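Local structure of putative transcriptional regulator (Streptomyces coelicolor, 2ZB9) at residues 41-49 / 60-71; 92-103 / 190-199. The protein probably binds DNA at regulatory sites through a helix-turn-helix motif and controls transcription as a homodimeric member of the TetR family. One frame throughout, in Å; residues are numbered along the deposited sequence.

Contact 1: residues 41-49 / 60-71; sequences TAQLTFERV and LYKWWPSKGALA
Phe46 meets Tyr61 and Leu70 because its CG stands beside the backbone N (chi1 -80°) and chi2 near -91° turns the ring plane nearly perpendicular to the plane of CA, CB and CG, while Leu70 sends its CG anti to the backbone N. Leu70 CD2 thereby lies over the ring centre of Phe46 in a CH-pi contact, 4.0 Å from the centroid. On the opposite face Tyr61 CE2 comes within 3.4 Å of Phe46 CG, offset toward the rim, with the ring planes at 52°. Leu60 CB and the backbone N of Lys67 border the edge. The ring is a knob in a hole made by Leu60, Tyr61, Lys67 and Leu70. Lys67, bent at chi2 and chi4, curls its ammonium toward the turn before helix 46-53: NZ makes weak hydrogen bonds to Thr41 O (2.8 Å) and Leu44 O (2.9 Å). Beside it Leu44 CD2 rests 3.6 Å from Ala71 CB. Phe46, at the start of helix 46-53, the first of the predicted helix-turn-helix, wedges between the second, 57-63, and the start of helix 67-83. Helix 20-39 completes this three-helix domain, packing Val28 on Val49 and Leu29 on Trp64, and Thr41 reaches Ile114 of helix 110-122.

Contact 2: residues 92-103 / 190-199; sequences RADLLAQLRAFT and VTALVTNLLD
Arg92 opens the contact by gripping Asp199 end-on with two nitrogens in a salt bridge: NH2 reaches OD1 of Asp199 at 2.8 Å and NH1 of Arg92 reaches OD2 of Asp199 at 3.1 Å. Both bonds are nearly straight and meet the carboxylate on its syn sides, somewhat out of its plane, while both acceptors lie close to the guanidinium plane; the two planes are 21° apart. The bend at chi3 of Arg92 (-59°) folds the group over Leu198, whose CD2 lies above the centre of one guanidinium face. One turn on, Leu95 packs loosely on Val194 and Leu198, and Leu96 CD1 presses on Val194 CG2 at 3.5 Å. Leu99 CB then meets Val190 CG1 at 3.6 Å, while its CD2 leans toward Val194. From Arg100 an extended chain passes Val190 and gives NH2 to Thr191 OG1 (3.0 Å); its NE is salt-bridged to Asp187, whose carbonyl also bonds the Thr191 hydroxyl. Thr103 lays its side chain against Val190 CG2, its OG1 donating back to Leu99 O. The helices run antiparallel at 149°, axes 9.8 Å apart, in the C-terminal domain of the TetR fold; Leu193 and Leu197 also pack against Val165 and Leu197 of the second subunit. With leucine-valine packing filling the middle, the salt bridge and the Arg100-Thr191 bond probably help to set the lengthwise alignment of the two helices.

Contacts 1 and 2 occupy opposite sides of the chain's centre, their own centres 34 Å apart and their nearest atoms about 14 Å apart, so neither touches the other. Contact 1 closes within the N-terminal family region before contact 2 opens in the C-terminal one. Helix 67-83, which contributes to contact 1, is followed in the chain by helix 91-108, which carries segment 92-103, and this succession joins the two regions covalently. Contact 1 overlaps the predicted helix-turn-helix (45-64) and extends beyond it; contact 2 borders the second subunit. The contacts thus sample the probable DNA-binding part and, across the chain's centre, the part that meets the second subunit.

Contact 1: residues 41-49 / 60-71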
loop_
_atom_site.group_PDB
_atom_site.type_symbol
_atom_site.label_atom_id
_atom_site.label_comp_id
_atom_site.label_asym_id
_atom_site.label_seq_id
_atom_site.Cartn_x
_atom_site.Cartn_y
_atom_site.Cartn_z
ATOM N N THR A 41 19.832 0.203 2.535
ATOM C CA THR A 41 19.730 1.576 3.011
ATOM C C THR A 41 20.536 1.913 4.262
ATOM O O THR A 41 21.092 3.013 4.370
ATOM C CB THR A 41 18.263 1.941 3.277
ATOM O OG1 THR A 41 17.491 1.638 2.113
ATOM C CG2 THR A 41 18.128 3.429 3.591
ATOM N N ALA A 42 20.589 0.986 5.212
ATOM C CA ALA A 42 21.320 1.232 6.450
ATOM C C ALA A 42 22.806 1.480 6.176
ATOM O O ALA A 42 23.464 2.227 6.899
ATOM C CB ALA A 42 21.141 0.040 7.416
ATOM N N GLN A 43 23.317 0.859 5.117
ATOM C CA GLN A 43 24.717 0.992 4.734
ATOM C C GLN A 43 25.031 2.282 3.984
ATOM O O GLN A 43 26.196 2.678 3.881
ATOM C CB GLN A 43 25.138 -0.202 3.872
ATOM C CG GLN A 43 25.292 -1.511 4.634
ATOM C CD GLN A 43 26.482 -1.490 5.574
ATOM O OE1 GLN A 43 26.365 -1.119 6.749
ATOM N NE2 GLN A 43 27.647 -1.875 5.054
ATOM N N LEU A 44 24.000 2.937 3.461
ATOM C CA LEU A 44 24.200 4.168 2.714
ATOM C C LEU A 44 24.549 5.355 3.607
ATOM O O LEU A 44 23.818 5.675 4.545
ATOM C CB LEU A 44 22.948 4.499 1.899
ATOM C CG LEU A 44 23.024 5.733 0.996
ATOM C CD1 LEU A 44 24.064 5.504 -0.093
ATOM C CD2 LEU A 44 21.651 6.005 0.373
ATOM N N THR A 45 25.680 5.996 3.315
ATOM C CA THR A 45 26.115 7.169 4.068
ATOM C C THR A 45 26.704 8.199 3.106
ATOM O O THR A 45 27.214 7.850 2.038
ATOM C CB THR A 45 27.219 6.835 5.107
ATOM O OG1 THR A 45 28.415 6.459 4.416
ATOM C CG2 THR A 45 26.785 5.701 6.032
ATOM N N PHE A 46 26.633 9.466 3.489
ATOM C CA PHE A 46 27.188 10.536 2.667
ATOM C C PHE A 46 28.705 10.357 2.553
ATOM O O PHE A 46 29.285 10.571 1.492
ATOM C CB PHE A 46 26.853 11.893 3.293
ATOM C CG PHE A 46 25.451 12.362 3.010
ATOM C CD1 PHE A 46 25.182 13.157 1.900
ATOM C CD2 PHE A 46 24.397 11.998 3.843
ATOM C CE1 PHE A 46 23.883 13.588 1.620
ATOM C CE2 PHE A 46 23.089 12.422 3.574
ATOM C CZ PHE A 46 22.832 13.219 2.459
ATOM N N GLU A 47 29.331 9.945 3.653
ATOM C CA GLU A 47 30.777 9.723 3.692
ATOM C C GLU A 47 31.185 8.607 2.738
ATOM O O GLU A 47 32.237 8.664 2.101
ATOM C CB GLU A 47 31.217 9.351 5.114
ATOM C CG GLU A 47 32.030 10.418 5.838
ATOM C CD GLU A 47 31.319 10.988 7.058
ATOM O OE1 GLU A 47 31.964 11.733 7.834
ATOM O OE2 GLU A 47 30.117 10.698 7.242
ATOM N N ARG A 48 30.340 7.588 2.649
ATOM C CA ARG A 48 30.591 6.444 1.784
ATOM C C ARG A 48 30.428 6.848 0.314
ATOM O O ARG A 48 31.245 6.491 -0.540
ATOM C CB ARG A 48 29.611 5.324 2.150
ATOM C CG ARG A 48 29.782 4.026 1.392
ATOM C CD ARG A 48 30.893 3.158 1.952
ATOM N NE ARG A 48 30.989 1.911 1.199
ATOM C CZ ARG A 48 30.247 0.832 1.423
ATOM N NH1 ARG A 48 29.344 0.824 2.395
ATOM N NH2 ARG A 48 30.396 -0.240 0.651
ATOM N N VAL A 49 29.369 7.594 0.020
ATOM C CA VAL A 49 29.117 8.052 -1.343
ATOM C C VAL A 49 30.218 9.011 -1.800
ATOM O O VAL A 49 30.685 8.944 -2.940
ATOM C CB VAL A 49 27.752 8.779 -1.443
ATOM C CG1 VAL A 49 27.604 9.435 -2.818
ATOM C CG2 VAL A 49 26.617 7.785 -1.197
ATOM N N LEU A 60 27.528 17.063 -1.886
ATOM C CA LEU A 60 26.482 16.075 -1.637
ATOM C C LEU A 60 25.364 16.663 -0.778
ATOM O O LEU A 60 24.184 16.559 -1.115
ATOM C CB LEU A 60 27.083 14.850 -0.945
ATOM C CG LEU A 60 27.518 13.638 -1.777
ATOM C CD1 LEU A 60 28.063 14.052 -3.137
ATOM C CD2 LEU A 60 28.543 12.854 -0.980
ATOM N N TYR A 61 25.742 17.290 0.328
ATOM C CA TYR A 61 24.774 17.902 1.232
ATOM C C TYR A 61 23.901 18.939 0.523
ATOM O O TYR A 61 22.721 19.085 0.839
ATOM C CB TYR A 61 25.506 18.546 2.413
ATOM C CG TYR A 61 26.080 17.553 3.409
ATOM C CD1 TYR A 61 27.199 17.876 4.177
ATOM C CD2 TYR A 61 25.496 16.302 3.594
ATOM C CE1 TYR A 61 27.726 16.973 5.104
ATOM C CE2 TYR A 61 26.012 15.391 4.520
ATOM C CZ TYR A 61 27.129 15.734 5.270
ATOM O OH TYR A 61 27.649 14.838 6.181
ATOM N N LYS A 62 24.476 19.648 -0.442
ATOM C CA LYS A 62 23.733 20.664 -1.186
ATOM C C LYS A 62 22.625 20.064 -2.045
ATOM O O LYS A 62 21.525 20.619 -2.133
ATOM C CB LYS A 62 24.665 21.455 -2.107
ATOM C CG LYS A 62 25.748 22.261 -1.419
ATOM C CD LYS A 62 26.553 23.009 -2.471
ATOM C CE LYS A 62 27.734 23.758 -1.880
ATOM N NZ LYS A 62 28.509 24.411 -2.974
ATOM N N TRP A 63 22.923 18.942 -2.693
ATOM C CA TRP A 63 21.948 18.289 -3.559
ATOM C C TRP A 63 20.957 17.393 -2.822
ATOM O O TRP A 63 19.818 17.237 -3.257
ATOM C CB TRP A 63 22.662 17.470 -4.635
ATOM C CG TRP A 63 23.437 18.292 -5.606
ATOM C CD1 TRP A 63 23.146 19.559 -6.024
ATOM C CD2 TRP A 63 24.583 17.876 -6.354
ATOM N NE1 TRP A 63 24.037 19.955 -6.989
ATOM C CE2 TRP A 63 24.933 18.941 -7.212
ATOM C CE3 TRP A 63 25.351 16.703 -6.385
ATOM C CZ2 TRP A 63 26.015 18.872 -8.094
ATOM C CZ3 TRP A 63 26.431 16.632 -7.263
ATOM C CH2 TRP A 63 26.751 17.712 -8.106
ATOM N N TRP A 64 21.388 16.800 -1.716
ATOM C CA TRP A 64 20.513 15.927 -0.941
ATOM C C TRP A 64 20.596 16.306 0.527
ATOM O O TRP A 64 21.529 15.924 1.233
ATOM C CB TRP A 64 20.908 14.463 -1.146
ATOM C CG TRP A 64 20.812 14.055 -2.578
ATOM C CD1 TRP A 64 19.672 13.782 -3.278
ATOM C CD2 TRP A 64 21.888 13.965 -3.517
ATOM N NE1 TRP A 64 19.971 13.534 -4.596
ATOM C CE2 TRP A 64 21.328 13.643 -4.773
ATOM C CE3 TRP A 64 23.279 14.130 -3.423
ATOM C CZ2 TRP A 64 22.100 13.482 -5.925
ATOM C CZ3 TRP A 64 24.051 13.970 -4.568
ATOM C CH2 TRP A 64 23.459 13.651 -5.802
ATOM N N PRO A 65 19.600 17.061 1.008
ATOM C CA PRO A 65 19.513 17.530 2.391
ATOM C C PRO A 65 19.442 16.437 3.449
ATOM O O PRO A 65 19.615 16.709 4.635
ATOM C CB PRO A 65 18.266 18.409 2.369
ATOM C CG PRO A 65 17.392 17.695 1.374
ATOM C CD PRO A 65 18.382 17.419 0.262
ATOM N N SER A 66 19.194 15.200 3.036
ATOM C CA SER A 66 19.118 14.124 4.012
ATOM C C SER A 66 19.428 12.761 3.427
ATOM O O SER A 66 19.430 12.566 2.212
ATOM C CB SER A 66 17.726 14.076 4.641
ATOM O OG SER A 66 16.781 13.556 3.719
ATOM N N LYS A 67 19.686 11.817 4.320
ATOM C CA LYS A 67 19.975 10.444 3.946
ATOM C C LYS A 67 18.768 9.888 3.179
ATOM O O LYS A 67 18.922 9.169 2.188
ATOM C CB LYS A 67 20.242 9.642 5.223
ATOM C CG LYS A 67 20.043 8.143 5.128
ATOM C CD LYS A 67 21.073 7.472 4.255
ATOM C CE LYS A 67 20.930 5.960 4.357
ATOM N NZ LYS A 67 21.181 5.489 5.749
ATOM N N GLY A 68 17.570 10.240 3.640
ATOM C CA GLY A 68 16.354 9.785 2.991
ATOM C C GLY A 68 16.272 10.238 1.547
ATOM O O GLY A 68 15.997 9.437 0.656
ATOM N N ALA A 69 16.518 11.524 1.314
ATOM C CA ALA A 69 16.486 12.076 -0.035
ATOM C C ALA A 69 17.566 11.446 -0.907
ATOM O O ALA A 69 17.354 11.211 -2.102
ATOM C CB ALA A 69 16.677 13.586 0.009
ATOM N N LEU A 70 18.723 11.177 -0.310
ATOM C CA LEU A 70 19.830 10.572 -1.041
ATOM C C LEU A 70 19.440 9.179 -1.527
ATOM O O LEU A 70 19.602 8.850 -2.700
ATOM C CB LEU A 70 21.073 10.477 -0.152
ATOM C CG LEU A 70 22.328 9.915 -0.822
ATOM C CD1 LEU A 70 22.804 10.865 -1.913
ATOM C CD2 LEU A 70 23.418 9.725 0.217
ATOM N N ALA A 71 18.915 8.365 -0.620
ATOM C CA ALA A 71 18.504 7.013 -0.966
ATOM C C ALA A 71 17.384 6.990 -2.007
ATOM O O ALA A 71 17.486 6.266 -2.999
ATOM C CB ALA A 71 18.072 6.268 0.284
#

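Contact 2: residues 92-103 / 190-199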
loop_
_atom_site.group_PDB
_atom_site.type_symbol
_atom_site.label_atom_id
_atom_site.label_comp_id
_atom_site.label_asym_id
_atom_site.label_seq_id
_atom_site.Cartn_x
_atom_site.Cartn_y
_atom_site.Cartn_z
ATOM N N ARG A 92 -2.641 -3.532 -23.110
ATOM C CA ARG A 92 -2.674 -4.765 -22.331
ATOM C C ARG A 92 -1.277 -5.375 -22.245
ATOM O O ARG A 92 -0.790 -5.675 -21.160
ATOM C CB ARG A 92 -3.641 -5.776 -22.958
ATOM C CG ARG A 92 -3.836 -7.043 -22.118
ATOM C CD ARG A 92 -4.708 -8.065 -22.848
ATOM N NE ARG A 92 -6.025 -7.519 -23.163
ATOM C CZ ARG A 92 -7.125 -7.764 -22.460
ATOM N NH1 ARG A 92 -7.071 -8.557 -21.398
ATOM N NH2 ARG A 92 -8.277 -7.212 -22.817
ATOM N N ALA A 93 -0.633 -5.543 -23.398
ATOM C CA ALA A 93 0.708 -6.112 -23.454
ATOM C C ALA A 93 1.727 -5.254 -22.720
ATOM O O ALA A 93 2.543 -5.769 -21.960
ATOM C CB ALA A 93 1.140 -6.294 -24.905
ATOM N N ASP A 94 1.680 -3.945 -22.943
ATOM C CA ASP A 94 2.626 -3.040 -22.292
ATOM C C ASP A 94 2.457 -3.035 -20.774
ATOM O O ASP A 94 3.439 -3.073 -20.030
ATOM C CB ASP A 94 2.472 -1.618 -22.840
ATOM C CG ASP A 94 2.735 -1.533 -24.335
ATOM O OD1 ASP A 94 3.378 -2.453 -24.890
ATOM O OD2 ASP A 94 2.314 -0.536 -24.957
ATOM N N LEU A 95 1.208 -2.997 -20.322
ATOM C CA LEU A 95 0.908 -3.000 -18.893
ATOM C C LEU A 95 1.421 -4.297 -18.247
ATOM O O LEU A 95 2.003 -4.269 -17.158
ATOM C CB LEU A 95 -0.606 -2.854 -18.688
ATOM C CG LEU A 95 -1.175 -1.761 -17.770
ATOM C CD1 LEU A 95 -0.370 -0.470 -17.858
ATOM C CD2 LEU A 95 -2.626 -1.505 -18.169
ATOM N N LEU A 96 1.219 -5.429 -18.918
ATOM C CA LEU A 96 1.687 -6.714 -18.391
ATOM C C LEU A 96 3.208 -6.710 -18.321
ATOM O O LEU A 96 3.796 -7.151 -17.337
ATOM C CB LEU A 96 1.243 -7.885 -19.279
ATOM C CG LEU A 96 -0.005 -8.749 -19.028
ATOM C CD1 LEU A 96 -0.554 -8.557 -17.617
ATOM C CD2 LEU A 96 -1.050 -8.411 -20.064
ATOM N N ALA A 97 3.848 -6.208 -19.367
ATOM C CA ALA A 97 5.310 -6.162 -19.398
ATOM C C ALA A 97 5.876 -5.282 -18.290
ATOM O O ALA A 97 6.856 -5.647 -17.648
ATOM C CB ALA A 97 5.796 -5.662 -20.756
ATOM N N GLN A 98 5.259 -4.128 -18.055
ATOM C CA GLN A 98 5.749 -3.221 -17.017
ATOM C C GLN A 98 5.478 -3.765 -15.613
ATOM O O GLN A 98 6.347 -3.701 -14.751
ATOM C CB GLN A 98 5.116 -1.833 -17.186
ATOM C CG GLN A 98 5.839 -0.684 -16.479
ATOM C CD GLN A 98 5.689 -0.713 -14.973
ATOM O OE1 GLN A 98 4.725 -1.262 -14.446
ATOM N NE2 GLN A 98 6.634 -0.096 -14.268
ATOM N N LEU A 99 4.281 -4.298 -15.382
ATOM C CA LEU A 99 3.946 -4.848 -14.067
ATOM C C LEU A 99 4.847 -6.040 -13.729
ATOM O O LEU A 99 5.167 -6.268 -12.561
ATOM C CB LEU A 99 2.479 -5.307 -13.997
ATOM C CG LEU A 99 1.343 -4.439 -13.435
ATOM C CD1 LEU A 99 1.834 -3.636 -12.231
ATOM C CD2 LEU A 99 0.815 -3.519 -14.505
ATOM N N ARG A 100 5.248 -6.805 -14.743
ATOM C CA ARG A 100 6.124 -7.957 -14.501
ATOM C C ARG A 100 7.540 -7.516 -14.145
ATOM O O ARG A 100 8.177 -8.102 -13.271
ATOM C CB ARG A 100 6.139 -8.891 -15.713
ATOM C CG ARG A 100 4.918 -9.808 -15.748
ATOM C CD ARG A 100 4.708 -10.481 -17.098
ATOM N NE ARG A 100 3.471 -11.259 -17.063
ATOM C CZ ARG A 100 2.785 -11.657 -18.130
ATOM N NH1 ARG A 100 3.202 -11.362 -19.356
ATOM N NH2 ARG A 100 1.662 -12.344 -17.963
ATOM N N ALA A 101 8.036 -6.481 -14.816
ATOM C CA ALA A 101 9.367 -5.975 -14.504
ATOM C C ALA A 101 9.306 -5.394 -13.081
ATOM O O ALA A 101 10.237 -5.547 -12.286
ATOM C CB ALA A 101 9.772 -4.901 -15.516
ATOM N N PHE A 102 8.185 -4.750 -12.760
ATOM C CA PHE A 102 7.979 -4.160 -11.441
ATOM C C PHE A 102 7.984 -5.253 -10.379
ATOM O O PHE A 102 8.636 -5.130 -9.345
ATOM C CB PHE A 102 6.641 -3.420 -11.405
ATOM C CG PHE A 102 6.305 -2.831 -10.068
ATOM C CD1 PHE A 102 7.039 -1.767 -9.559
ATOM C CD2 PHE A 102 5.235 -3.324 -9.324
ATOM C CE1 PHE A 102 6.708 -1.195 -8.322
ATOM C CE2 PHE A 102 4.897 -2.762 -8.088
ATOM C CZ PHE A 102 5.637 -1.696 -7.590
ATOM N N THR A 103 7.240 -6.320 -10.645
ATOM C CA THR A 103 7.155 -7.446 -9.729
ATOM C C THR A 103 8.519 -8.093 -9.526
ATOM O O THR A 103 8.875 -8.468 -8.411
ATOM C CB THR A 103 6.144 -8.494 -10.249
ATOM O OG1 THR A 103 4.820 -7.954 -10.138
ATOM C CG2 THR A 103 6.225 -9.784 -9.438
ATOM N N VAL A 190 -0.300 -10.754 -10.928
ATOM C CA VAL A 190 -0.053 -9.674 -11.867
ATOM C C VAL A 190 -1.001 -9.728 -13.061
ATOM O O VAL A 190 -1.659 -8.741 -13.383
ATOM C CB VAL A 190 1.392 -9.731 -12.386
ATOM C CG1 VAL A 190 1.573 -8.774 -13.552
ATOM C CG2 VAL A 190 2.353 -9.388 -11.257
ATOM N N THR A 191 -1.067 -10.885 -13.715
ATOM C CA THR A 191 -1.926 -11.044 -14.880
ATOM C C THR A 191 -3.391 -10.785 -14.559
ATOM O O THR A 191 -4.093 -10.159 -15.351
ATOM C CB THR A 191 -1.782 -12.455 -15.495
ATOM O OG1 THR A 191 -0.407 -12.685 -15.825
ATOM C CG2 THR A 191 -2.608 -12.572 -16.762
ATOM N N ALA A 192 -3.844 -11.250 -13.399
ATOM C CA ALA A 192 -5.234 -11.051 -12.987
ATOM C C ALA A 192 -5.559 -9.575 -12.745
ATOM O O ALA A 192 -6.672 -9.123 -13.017
ATOM C CB ALA A 192 -5.533 -11.870 -11.723
ATOM N N LEU A 193 -4.590 -8.826 -12.230
ATOM C CA LEU A 193 -4.801 -7.404 -11.968
ATOM C C LEU A 193 -5.182 -6.680 -13.251
ATOM O O LEU A 193 -6.099 -5.866 -13.262
ATOM C CB LEU A 193 -3.536 -6.758 -11.400
ATOM C CG LEU A 193 -3.062 -7.143 -9.997
ATOM C CD1 LEU A 193 -1.757 -6.389 -9.707
ATOM C CD2 LEU A 193 -4.124 -6.790 -8.959
ATOM N N VAL A 194 -4.471 -6.980 -14.332
ATOM C CA VAL A 194 -4.728 -6.340 -15.620
ATOM C C VAL A 194 -6.004 -6.834 -16.308
ATOM O O VAL A 194 -6.792 -6.032 -16.804
ATOM C CB VAL A 194 -3.533 -6.543 -16.573
ATOM C CG1 VAL A 194 -3.801 -5.870 -17.912
ATOM C CG2 VAL A 194 -2.271 -5.982 -15.937
ATOM N N THR A 195 -6.221 -8.145 -16.333
ATOM C CA THR A 195 -7.415 -8.666 -16.993
ATOM C C THR A 195 -8.697 -8.227 -16.282
ATOM O O THR A 195 -9.680 -7.893 -16.935
ATOM C CB THR A 195 -7.392 -10.213 -17.105
ATOM O OG1 THR A 195 -7.538 -10.797 -15.808
ATOM C CG2 THR A 195 -6.080 -10.679 -17.716
ATOM N N ASN A 196 -8.689 -8.228 -14.951
ATOM C CA ASN A 196 -9.869 -7.810 -14.191
ATOM C C ASN A 196 -10.275 -6.397 -14.563
ATOM O O ASN A 196 -11.440 -6.112 -14.824
ATOM C CB ASN A 196 -9.599 -7.841 -12.687
ATOM C CG ASN A 196 -9.520 -9.242 -12.134
ATOM O OD1 ASN A 196 -10.001 -10.191 -12.748
ATOM N ND2 ASN A 196 -8.933 -9.377 -10.949
ATOM N N LEU A 197 -9.285 -5.517 -14.587
ATOM C CA LEU A 197 -9.493 -4.115 -14.891
ATOM C C LEU A 197 -9.901 -3.853 -16.334
ATOM O O LEU A 197 -10.892 -3.172 -16.594
ATOM C CB LEU A 197 -8.213 -3.359 -14.562
ATOM C CG LEU A 197 -8.323 -2.086 -13.734
ATOM C CD1 LEU A 197 -9.438 -2.188 -12.702
ATOM C CD2 LEU A 197 -6.975 -1.855 -13.073
ATOM N N LEU A 198 -9.129 -4.387 -17.269
ATOM C CA LEU A 198 -9.404 -4.198 -18.682
ATOM C C LEU A 198 -10.691 -4.877 -19.136
ATOM O O LEU A 198 -11.493 -4.274 -19.846
ATOM C CB LEU A 198 -8.219 -4.711 -19.517
ATOM C CG LEU A 198 -7.104 -3.737 -19.948
ATOM C CD1 LEU A 198 -6.799 -2.738 -18.860
ATOM C CD2 LEU A 198 -5.863 -4.530 -20.318
ATOM N N ASP A 199 -10.898 -6.122 -18.713
ATOM C CA ASP A 199 -12.081 -6.872 -19.124
ATOM C C ASP A 199 -13.290 -6.768 -18.190
ATOM O O ASP A 199 -14.415 -7.080 -18.588
ATOM C CB ASP A 199 -11.721 -8.354 -19.325
ATOM C CG ASP A 199 -10.564 -8.553 -20.310
ATOM O OD1 ASP A 199 -10.527 -7.849 -21.336
ATOM O OD2 ASP A 199 -9.698 -9.420 -20.066
#